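Local atomic coordinates of enoyl-CoA hydratase (Mycobacterium thermoresistibile, PDB entry 3T3W), a protein that probably acts as an enoyl-CoA hydratase of lipid metabolism, adding water across the double bond of 2-enoyl-CoA thioesters. Residues Asn42-Glu47 / Ala79-Arg84; Leu48-Asp53 / Glu102-Leu107; Leu111-Val116 / Leu133-Pro138. One frame throughout, in Å; residues are numbered along the deposited sequence.

In the fold
The three interactions follow one another through a crotonase-fold chain by way of helices 46-61 and 95-115. Interaction 1 leads directly into helix 46-61, whose first turns carry interaction 2. Helix 95-115 is shared by interactions 2 and 3. The centres of interactions 1 and 2 lie about 11 Å apart, as do those of 2 and 3; interactions 1 and 3 are about 17 Å apart. His81 NE2 packs on Tyr106 CE1 at 3.4 Å, and Gln44 NE2 lies 3.4 Å from Leu135 CD1. Asp53 ties interaction 2 to Arg112 and Trp113 of interaction 3. The zinc ion is bound by Glu102, Glu163, His252 and His256, and the side chain of His81 lies about 6 Å from it.

Interaction 1 of 3, residues Asn42-Glu47 / Ala79-Arg84; sequences NAQNPE and AGHDLR
Gln44 and His81 are paired in a single backbone bridge between two loops. Gln44 N donates to Gly80 O at 2.8 Å, and Asp82 N donates to Gln44 O at 2.9 Å. The second donor stands 54° above the plane of the carbonyl. Ala43 CA adds a CA-H...O contact to Gly80 O at 3.2 Å.

The Gln44 side chain runs on past the same Gly80 carbonyl. Gln44 CB lies 3.7 Å from Gly80 O. Gln44 CG, anti to its own carbonyl carbon (chi1 -53°), lies 3.6 Å from Gly80 O. Beyond CG the chain is extended, and CD reaches the neighbourhood of His81 CD2. Gln44 OE1 then meets the edge of the imidazole, 3.4 Å from His81 CD2 and near the ring plane. The amide stands almost upright to that ring, 86° between planes. A water donates to OE1 and also bonds to His81 NE2. NE2 of the amide turns to Ser78 OG and Gly131 O.

Ala79-Gly80-His81-Asp82 follows strand 67-72. In crotonase-fold enzymes this turn usually supplies one backbone N-H of the oxyanion hole, and the loop is probably equivalent here.

Asn45 is the N-cap of helix 46-61, its OD1 accepting from Leu48 N. Asp82 CB rests 3.4 Å from Gln44 O. Asp82 OD2 forms a salt bridge with Arg37 and accepts a hydrogen bond from a second water, which in turn accepts from Asn45 ND2.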
loop_
_atom_site.group_PDB
_atom_site.type_symbol
_atom_site.label_atom_id
_atom_site.label_comp_id
_atom_site.label_asym_id
_atom_site.label_seq_id
_atom_site.Cartn_x
_atom_site.Cartn_y
_atom_site.Cartn_z
ATOM N N ASN F 42 24.240 15.805 -25.265
ATOM C CA ASN F 42 23.324 16.233 -24.219
ATOM C C ASN F 42 23.580 15.580 -22.877
ATOM O O ASN F 42 22.668 15.343 -22.095
ATOM C CB ASN F 42 21.864 16.119 -24.694
ATOM C CG ASN F 42 21.605 17.019 -25.880
ATOM O OD1 ASN F 42 22.049 18.192 -25.899
ATOM N ND2 ASN F 42 20.949 16.478 -26.917
ATOM N N ALA F 43 24.855 15.307 -22.606
ATOM C CA ALA F 43 25.264 14.902 -21.275
ATOM C C ALA F 43 24.880 16.001 -20.314
ATOM O O ALA F 43 24.992 17.201 -20.640
ATOM C CB ALA F 43 26.775 14.639 -21.239
ATOM N N GLN F 44 24.436 15.604 -19.121
ATOM C CA GLN F 44 23.838 16.538 -18.170
ATOM C C GLN F 44 24.790 16.877 -17.033
ATOM O O GLN F 44 25.058 16.030 -16.189
ATOM C CB GLN F 44 22.596 15.903 -17.567
ATOM C CG GLN F 44 21.590 15.389 -18.598
ATOM C CD GLN F 44 20.657 14.384 -17.946
ATOM O OE1 GLN F 44 20.305 14.520 -16.770
ATOM N NE2 GLN F 44 20.310 13.324 -18.690
ATOM N N ASN F 45 25.291 18.107 -16.998
ATOM C CA ASN F 45 26.037 18.590 -15.846
ATOM C C ASN F 45 25.087 19.337 -14.916
ATOM O O ASN F 45 23.920 19.535 -15.259
ATOM C CB ASN F 45 27.267 19.427 -16.277
ATOM C CG ASN F 45 26.928 20.667 -17.095
ATOM O OD1 ASN F 45 25.764 21.116 -17.168
ATOM N ND2 ASN F 45 27.966 21.243 -17.710
ATOM N N PRO F 46 25.542 19.695 -13.711
ATOM C CA PRO F 46 24.600 20.381 -12.806
ATOM C C PRO F 46 23.975 21.660 -13.351
ATOM O O PRO F 46 22.746 21.892 -13.127
ATOM C CB PRO F 46 25.446 20.600 -11.547
ATOM C CG PRO F 46 26.396 19.443 -11.548
ATOM C CD PRO F 46 26.778 19.302 -13.000
ATOM N N GLU F 47 24.754 22.479 -14.073
ATOM C CA GLU F 47 24.229 23.695 -14.650
ATOM C C GLU F 47 23.128 23.383 -15.670
ATOM O O GLU F 47 22.085 24.039 -15.680
ATOM C CB GLU F 47 25.303 24.573 -15.292
ATOM C CG GLU F 47 24.704 25.854 -15.901
ATOM C CD GLU F 47 25.726 26.769 -16.548
ATOM O OE1 GLU F 47 26.947 26.531 -16.334
ATOM O OE2 GLU F 47 25.261 27.737 -17.234
ATOM N N ALA F 79 23.043 11.243 -23.465
ATOM C CA ALA F 79 24.009 10.230 -23.038
ATOM C C ALA F 79 23.997 10.027 -21.521
ATOM O O ALA F 79 24.679 9.113 -21.028
ATOM C CB ALA F 79 25.422 10.614 -23.516
ATOM N N GLY F 80 23.232 10.846 -20.794
ATOM C CA GLY F 80 23.106 10.719 -19.321
ATOM C C GLY F 80 23.873 11.767 -18.542
ATOM O O GLY F 80 24.151 12.862 -19.046
ATOM N N HIS F 81 24.236 11.425 -17.315
ATOM C CA HIS F 81 24.883 12.382 -16.427
ATOM C C HIS F 81 26.341 12.549 -16.795
ATOM O O HIS F 81 27.023 11.576 -17.115
ATOM C CB HIS F 81 24.789 11.912 -14.988
ATOM C CG HIS F 81 23.366 11.805 -14.477
ATOM N ND1 HIS F 81 22.972 10.865 -13.558
ATOM C CD2 HIS F 81 22.234 12.537 -14.814
ATOM C CE1 HIS F 81 21.638 11.030 -13.320
ATOM N NE2 HIS F 81 21.183 12.035 -14.101
ATOM N N ASP F 82 26.820 13.776 -16.746
ATOM C CA ASP F 82 28.180 14.126 -17.201
ATOM C C ASP F 82 29.135 13.678 -16.095
ATOM O O ASP F 82 28.982 14.077 -14.954
ATOM C CB ASP F 82 28.208 15.651 -17.469
ATOM C CG ASP F 82 29.501 16.165 -18.059
ATOM O OD1 ASP F 82 30.538 15.479 -18.026
ATOM O OD2 ASP F 82 29.476 17.318 -18.533
ATOM N N LEU F 83 30.047 12.760 -16.427
ATOM C CA LEU F 83 31.026 12.223 -15.468
ATOM C C LEU F 83 32.069 13.274 -15.067
ATOM O O LEU F 83 32.426 13.392 -13.902
ATOM C CB LEU F 83 31.736 11.003 -16.078
ATOM N N ARG F 84 32.554 14.027 -16.050
ATOM C CA ARG F 84 33.500 15.123 -15.814
ATOM C C ARG F 84 32.703 16.406 -15.648
ATOM O O ARG F 84 32.704 17.267 -16.532
ATOM C CB ARG F 84 34.488 15.241 -16.975
HETATM O O HOH W 1 18.946 13.677 -14.492
HETATM O O HOH W 2 30.696 19.922 -17.330
#

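Interaction 2 of 3, residues Leu48-Asp53 / Glu102-Leu107; sequences LLDELD and ESRRYL. With ZN (zinc ion), chain T.
Asp50 and Arg105 join two helices of the crotonase fold, 46-61 and 95-115, at the protein surface. The short helix axes pass 10.4 Å apart at an angle of 58°.

Arg105 extends from CG to NE and presents its guanidinium side-on. Arg105 NE donates to Asp50 OD1 at 2.8 Å, and Arg105 NH2 donates to Asp50 OD2 at 2.9 Å. OD2 uses its syn lone pair. OD1 is met on the syn side too, but with the donor 29° out of the carboxylate plane. The two bonds fix the rotation of the carboxylate. Asp50 CG is anti to its carbonyl carbon (chi1 -66°), which sets the carboxylate within reach of Arg105. OD1 also bonds to Tyr109 OH.

Arg104 is extended too, and its NH1 lies 3.4 Å above the Arg105 guanidinium plane, toward the rim. Its NH2 makes a long salt bridge to Asp50 OD1, with no N-H aimed at the oxygen. The shared carboxylate probably eases the repulsion between the two arginines.

Leu49 CD1 touches the Tyr106 ring edge at CE1, 3.5 Å away.

In a wider pi-type turn, Glu102 O accepts from Tyr106 N and Leu107 N. Glu102 binds the zinc ion through OE1 (2.2 Å) and OE2 (2.1 Å), and OE1 lies at the Tyr106 ring edge.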
loop_
_atom_site.group_PDB
_atom_site.type_symbol
_atom_site.label_atom_id
_atom_site.label_comp_id
_atom_site.label_asym_id
_atom_site.label_seq_id
_atom_site.Cartn_x
_atom_site.Cartn_y
_atom_site.Cartn_z
ATOM N N LEU F 48 23.350 22.403 -16.556
ATOM C CA LEU F 48 22.297 22.049 -17.502
ATOM C C LEU F 48 20.989 21.693 -16.775
ATOM O O LEU F 48 19.917 22.108 -17.150
ATOM C CB LEU F 48 22.756 20.907 -18.419
ATOM C CG LEU F 48 21.784 20.486 -19.528
ATOM C CD1 LEU F 48 22.548 19.951 -20.749
ATOM C CD2 LEU F 48 20.749 19.480 -19.008
ATOM N N LEU F 49 21.098 20.888 -15.729
ATOM C CA LEU F 49 19.909 20.453 -14.985
ATOM C C LEU F 49 19.226 21.615 -14.263
ATOM O O LEU F 49 17.997 21.720 -14.273
ATOM C CB LEU F 49 20.301 19.340 -14.022
ATOM C CG LEU F 49 20.578 17.991 -14.693
ATOM C CD1 LEU F 49 21.205 17.006 -13.698
ATOM C CD2 LEU F 49 19.292 17.419 -15.268
ATOM N N ASP F 50 20.011 22.533 -13.701
ATOM C CA ASP F 50 19.430 23.760 -13.119
ATOM C C ASP F 50 18.685 24.589 -14.169
ATOM O O ASP F 50 17.582 25.095 -13.923
ATOM C CB ASP F 50 20.484 24.640 -12.448
ATOM C CG ASP F 50 21.109 24.013 -11.224
ATOM O OD1 ASP F 50 20.593 23.019 -10.679
ATOM O OD2 ASP F 50 22.190 24.537 -10.830
ATOM N N GLU F 51 19.270 24.699 -15.360
ATOM C CA GLU F 51 18.672 25.478 -16.423
ATOM C C GLU F 51 17.392 24.797 -16.955
ATOM O O GLU F 51 16.368 25.450 -17.266
ATOM C CB GLU F 51 19.727 25.690 -17.525
ATOM C CG GLU F 51 19.363 26.694 -18.550
ATOM C CD GLU F 51 20.439 26.961 -19.620
ATOM O OE1 GLU F 51 21.589 26.490 -19.476
ATOM O OE2 GLU F 51 20.076 27.641 -20.616
ATOM N N LEU F 52 17.451 23.472 -17.042
ATOM C CA LEU F 52 16.296 22.688 -17.488
ATOM C C LEU F 52 15.167 22.813 -16.470
ATOM O O LEU F 52 13.984 23.004 -16.827
ATOM C CB LEU F 52 16.705 21.209 -17.633
ATOM C CG LEU F 52 15.630 20.185 -18.037
ATOM C CD1 LEU F 52 14.889 20.657 -19.319
ATOM C CD2 LEU F 52 16.186 18.764 -18.261
ATOM N N ASP F 53 15.509 22.716 -15.179
ATOM C CA ASP F 53 14.500 22.915 -14.127
ATOM C C ASP F 53 13.827 24.293 -14.207
ATOM O O ASP F 53 12.586 24.434 -14.068
ATOM C CB ASP F 53 15.112 22.719 -12.744
ATOM C CG ASP F 53 14.067 22.728 -11.653
ATOM O OD1 ASP F 53 13.070 21.959 -11.701
ATOM O OD2 ASP F 53 14.228 23.552 -10.755
ATOM N N GLU F 102 22.577 14.456 -5.258
ATOM C CA GLU F 102 21.748 13.633 -6.142
ATOM C C GLU F 102 20.282 13.739 -5.723
ATOM O O GLU F 102 19.377 13.696 -6.581
ATOM C CB GLU F 102 22.203 12.173 -6.102
ATOM C CG GLU F 102 23.587 11.945 -6.735
ATOM C CD GLU F 102 23.813 10.518 -7.222
ATOM O OE1 GLU F 102 24.722 10.346 -8.106
ATOM O OE2 GLU F 102 23.106 9.577 -6.763
ATOM N N SER F 103 20.018 13.896 -4.429
ATOM C CA SER F 103 18.624 14.005 -4.000
ATOM C C SER F 103 17.964 15.252 -4.591
ATOM O O SER F 103 16.758 15.244 -4.867
ATOM C CB SER F 103 18.417 13.902 -2.480
ATOM O OG SER F 103 18.871 15.046 -1.835
ATOM N N ARG F 104 18.735 16.307 -4.787
ATOM C CA ARG F 104 18.225 17.549 -5.330
ATOM C C ARG F 104 18.108 17.482 -6.854
ATOM O O ARG F 104 17.010 17.574 -7.430
ATOM C CB ARG F 104 19.133 18.715 -4.910
ATOM C CG ARG F 104 18.698 20.067 -5.472
ATOM C CD ARG F 104 19.755 21.152 -5.255
ATOM N NE ARG F 104 19.471 22.331 -6.092
ATOM C CZ ARG F 104 20.309 23.344 -6.291
ATOM N NH1 ARG F 104 21.515 23.342 -5.714
ATOM N NH2 ARG F 104 19.946 24.373 -7.068
ATOM N N ARG F 105 19.219 17.305 -7.541
ATOM C CA ARG F 105 19.166 17.499 -9.012
ATOM C C ARG F 105 18.694 16.292 -9.825
ATOM O O ARG F 105 18.303 16.449 -10.980
ATOM C CB ARG F 105 20.512 17.960 -9.540
ATOM C CG ARG F 105 20.875 19.338 -9.033
ATOM C CD ARG F 105 22.097 19.831 -9.801
ATOM N NE ARG F 105 22.384 21.237 -9.590
ATOM C CZ ARG F 105 23.225 21.734 -8.698
ATOM N NH1 ARG F 105 23.868 20.934 -7.846
ATOM N NH2 ARG F 105 23.461 23.055 -8.691
ATOM N N TYR F 106 18.736 15.103 -9.237
ATOM C CA TYR F 106 18.280 13.931 -9.911
ATOM C C TYR F 106 16.843 13.652 -9.408
ATOM O O TYR F 106 15.852 13.898 -10.132
ATOM C CB TYR F 106 19.273 12.787 -9.721
ATOM C CG TYR F 106 20.684 13.083 -10.261
ATOM C CD1 TYR F 106 20.871 14.015 -11.288
ATOM C CD2 TYR F 106 21.806 12.388 -9.792
ATOM C CE1 TYR F 106 22.136 14.259 -11.780
ATOM C CE2 TYR F 106 23.071 12.621 -10.298
ATOM C CZ TYR F 106 23.224 13.570 -11.287
ATOM O OH TYR F 106 24.475 13.830 -11.827
ATOM N N LEU F 107 16.703 13.299 -8.147
ATOM C CA LEU F 107 15.396 12.840 -7.642
ATOM C C LEU F 107 14.337 13.950 -7.543
ATOM O O LEU F 107 13.228 13.821 -8.105
ATOM C CB LEU F 107 15.581 12.185 -6.282
ATOM C CG LEU F 107 14.364 11.439 -5.724
ATOM C CD1 LEU F 107 14.021 10.276 -6.623
ATOM C CD2 LEU F 107 14.646 10.943 -4.319
HETATM ZN ZN ZN T . 23.908 8.288 -8.238
HETATM O O HOH W 3 24.844 7.568 -9.990
#

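Interaction 3 of 3, residues Leu111-Val116 / Leu133-Pro138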
loop_
_atom_site.group_PDB
_atom_site.type_symbol
_atom_site.label_atom_id
_atom_site.label_comp_id
_atom_site.label_asym_id
_atom_site.label_seq_id
_atom_site.Cartn_x
_atom_site.Cartn_y
_atom_site.Cartn_z
ATOM N N LEU F 111 10.987 14.421 -9.973
ATOM C CA LEU F 111 9.641 14.371 -9.388
ATOM C C LEU F 111 8.851 15.669 -9.590
ATOM O O LEU F 111 7.663 15.626 -9.901
ATOM C CB LEU F 111 9.701 13.970 -7.902
ATOM C CG LEU F 111 9.873 12.478 -7.657
ATOM C CD1 LEU F 111 10.189 12.250 -6.162
ATOM C CD2 LEU F 111 8.627 11.674 -8.076
ATOM N N ARG F 112 9.516 16.810 -9.472
ATOM C CA ARG F 112 8.876 18.067 -9.690
ATOM C C ARG F 112 8.357 18.162 -11.126
ATOM O O ARG F 112 7.203 18.564 -11.343
ATOM C CB ARG F 112 9.848 19.225 -9.423
ATOM C CG ARG F 112 9.183 20.531 -9.721
ATOM C CD ARG F 112 9.766 21.653 -8.936
ATOM N NE ARG F 112 11.180 21.891 -9.121
ATOM C CZ ARG F 112 12.103 21.754 -8.166
ATOM N NH1 ARG F 112 13.363 22.107 -8.395
ATOM N NH2 ARG F 112 11.785 21.259 -6.976
ATOM N N TRP F 113 9.154 17.735 -12.102
ATOM C CA TRP F 113 8.682 17.779 -13.505
ATOM C C TRP F 113 7.494 16.844 -13.735
ATOM O O TRP F 113 6.514 17.203 -14.425
ATOM C CB TRP F 113 9.810 17.415 -14.438
ATOM C CG TRP F 113 11.031 18.262 -14.232
ATOM C CD1 TRP F 113 11.121 19.553 -13.710
ATOM C CD2 TRP F 113 12.401 17.856 -14.519
ATOM N NE1 TRP F 113 12.453 19.965 -13.662
ATOM C CE2 TRP F 113 13.259 18.983 -14.158
ATOM C CE3 TRP F 113 12.973 16.695 -15.022
ATOM C CZ2 TRP F 113 14.646 18.918 -14.284
ATOM C CZ3 TRP F 113 14.360 16.639 -15.150
ATOM C CH2 TRP F 113 15.178 17.737 -14.792
ATOM N N ARG F 114 7.584 15.650 -13.159
ATOM C CA ARG F 114 6.519 14.675 -13.195
ATOM C C ARG F 114 5.185 15.287 -12.773
ATOM O O ARG F 114 4.136 14.953 -13.359
ATOM C CB ARG F 114 6.886 13.455 -12.332
ATOM C CG ARG F 114 5.905 12.292 -12.376
ATOM C CD ARG F 114 4.953 12.306 -11.189
ATOM N NE ARG F 114 4.222 11.032 -11.100
ATOM C CZ ARG F 114 3.332 10.748 -10.146
ATOM N NH1 ARG F 114 3.025 11.666 -9.217
ATOM N NH2 ARG F 114 2.760 9.539 -10.147
ATOM N N ASN F 115 5.224 16.138 -11.751
ATOM C CA ASN F 115 4.025 16.696 -11.130
ATOM C C ASN F 115 3.544 18.027 -11.699
ATOM O O ASN F 115 2.510 18.561 -11.254
ATOM C CB ASN F 115 4.234 16.783 -9.613
ATOM C CG ASN F 115 4.256 15.409 -8.973
ATOM O OD1 ASN F 115 3.364 14.587 -9.256
ATOM N ND2 ASN F 115 5.249 15.150 -8.098
ATOM N N VAL F 116 4.263 18.595 -12.677
ATOM C CA VAL F 116 3.792 19.844 -13.256
ATOM C C VAL F 116 2.376 19.625 -13.813
ATOM O O VAL F 116 2.158 18.653 -14.527
ATOM C CB VAL F 116 4.770 20.380 -14.343
ATOM C CG1 VAL F 116 4.118 21.467 -15.222
ATOM C CG2 VAL F 116 6.060 20.866 -13.700
ATOM N N LEU F 133 17.001 8.905 -18.995
ATOM C CA LEU F 133 15.681 8.425 -18.580
ATOM C C LEU F 133 15.046 9.336 -17.547
ATOM O O LEU F 133 13.811 9.412 -17.437
ATOM C CB LEU F 133 15.800 7.000 -18.038
ATOM C CG LEU F 133 16.315 5.984 -19.083
ATOM C CD1 LEU F 133 16.799 4.726 -18.392
ATOM C CD2 LEU F 133 15.183 5.666 -20.089
ATOM N N LEU F 134 15.866 10.030 -16.763
ATOM C CA LEU F 134 15.355 10.993 -15.779
ATOM C C LEU F 134 14.788 12.243 -16.431
ATOM O O LEU F 134 14.054 12.987 -15.779
ATOM C CB LEU F 134 16.433 11.377 -14.755
ATOM C CG LEU F 134 16.510 10.502 -13.527
ATOM C CD1 LEU F 134 16.921 9.083 -13.920
ATOM C CD2 LEU F 134 17.440 11.057 -12.474
ATOM N N LEU F 135 15.061 12.444 -17.722
ATOM C CA LEU F 135 14.493 13.581 -18.438
ATOM C C LEU F 135 13.178 13.214 -19.126
ATOM O O LEU F 135 12.274 14.039 -19.138
ATOM C CB LEU F 135 15.471 14.146 -19.447
ATOM C CG LEU F 135 16.897 14.461 -18.913
ATOM C CD1 LEU F 135 17.722 15.195 -19.995
ATOM C CD2 LEU F 135 16.842 15.277 -17.603
ATOM N N CYS F 136 13.070 12.018 -19.719
ATOM C CA CYS F 136 11.878 11.656 -20.453
ATOM C C CYS F 136 10.826 10.970 -19.577
ATOM O O CYS F 136 9.623 11.210 -19.780
ATOM C CB CYS F 136 12.204 10.810 -21.706
ATOM S SG CYS F 136 13.038 9.256 -21.412
ATOM N N TRP F 137 11.214 10.124 -18.623
ATOM C CA TRP F 137 10.191 9.464 -17.789
ATOM C C TRP F 137 9.237 10.400 -17.079
ATOM O O TRP F 137 8.042 10.077 -16.987
ATOM C CB TRP F 137 10.799 8.488 -16.788
ATOM C CG TRP F 137 11.229 7.160 -17.336
ATOM C CD1 TRP F 137 10.747 6.482 -18.428
ATOM C CD2 TRP F 137 12.192 6.260 -16.714
ATOM N NE1 TRP F 137 11.352 5.255 -18.570
ATOM C CE2 TRP F 137 12.233 5.058 -17.554
ATOM C CE3 TRP F 137 13.002 6.333 -15.596
ATOM C CZ2 TRP F 137 13.049 3.993 -17.253
ATOM C CZ3 TRP F 137 13.827 5.254 -15.318
ATOM C CH2 TRP F 137 13.831 4.107 -16.111
ATOM N N PRO F 138 9.706 11.567 -16.589
ATOM C CA PRO F 138 8.755 12.520 -15.947
ATOM C C PRO F 138 7.683 13.109 -16.886
ATOM O O PRO F 138 6.703 13.676 -16.424
ATOM C CB PRO F 138 9.674 13.615 -15.383
ATOM C CG PRO F 138 10.943 12.832 -15.109
ATOM C CD PRO F 138 11.102 11.954 -16.318
HETATM O O HOH W 4 5.281 15.958 -16.511
#
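The backbones of Arg114 and Pro138 come close, CA to CA 4.1 Å, where the last part of helix 95-115 passes the turn that follows helix 133-136. Both belong to the buried interior of the crotonase fold, and helix 133-136 comes just after the glycine-rich loop at Gly131. In relatives that loop supplies the second N-H of the oxyanion hole. The side chain of Leu134 lies about 8 Å from the zinc ion.

Arg114 CA points its hydrogen at Pro138 O, 3.4 Å away and nearly straight at 167°. A water bridges the same junction, donating to Trp113 O and to Pro138 O. This gives Pro138 O two partners.

Trp113 and Pro138 carry most of the packing. Trp113 CB rests on Pro138 CB at 3.9 Å. With CG anti to the carbonyl carbon (chi1 -54°), the indole lies beside the 133-138 turn and runs the same way as Leu135. Trp113 CZ3 meets Leu134 O at the ring edge, 3.7 Å away, and Pro138 CG also sits at the edge. Leu135 CD2 approaches Trp113 CZ3 obliquely, also at 3.7 Å. Leu134 O is a hydrogen-bond acceptor for Ser110 OG. The indole NE1 donates to Asp53 OD1, and the ring stacks with Trp56.

Pro138 CB fits against Arg114 as well, 3.7 Å from Arg114 N. The Arg114 chain bends at chi2 (-98°), which turns CD. The guanidinium ends away from Pro138. Its NH1 forms a salt bridge with Asp237, and NH2 donates to Asn233 O. Tyr242 of a second subunit packs on Asn115, and Trp137 O accepts from Arg174 of a third subunit. Arg114 NH1 also donates to Asn115 OD1 at 2.9 Å.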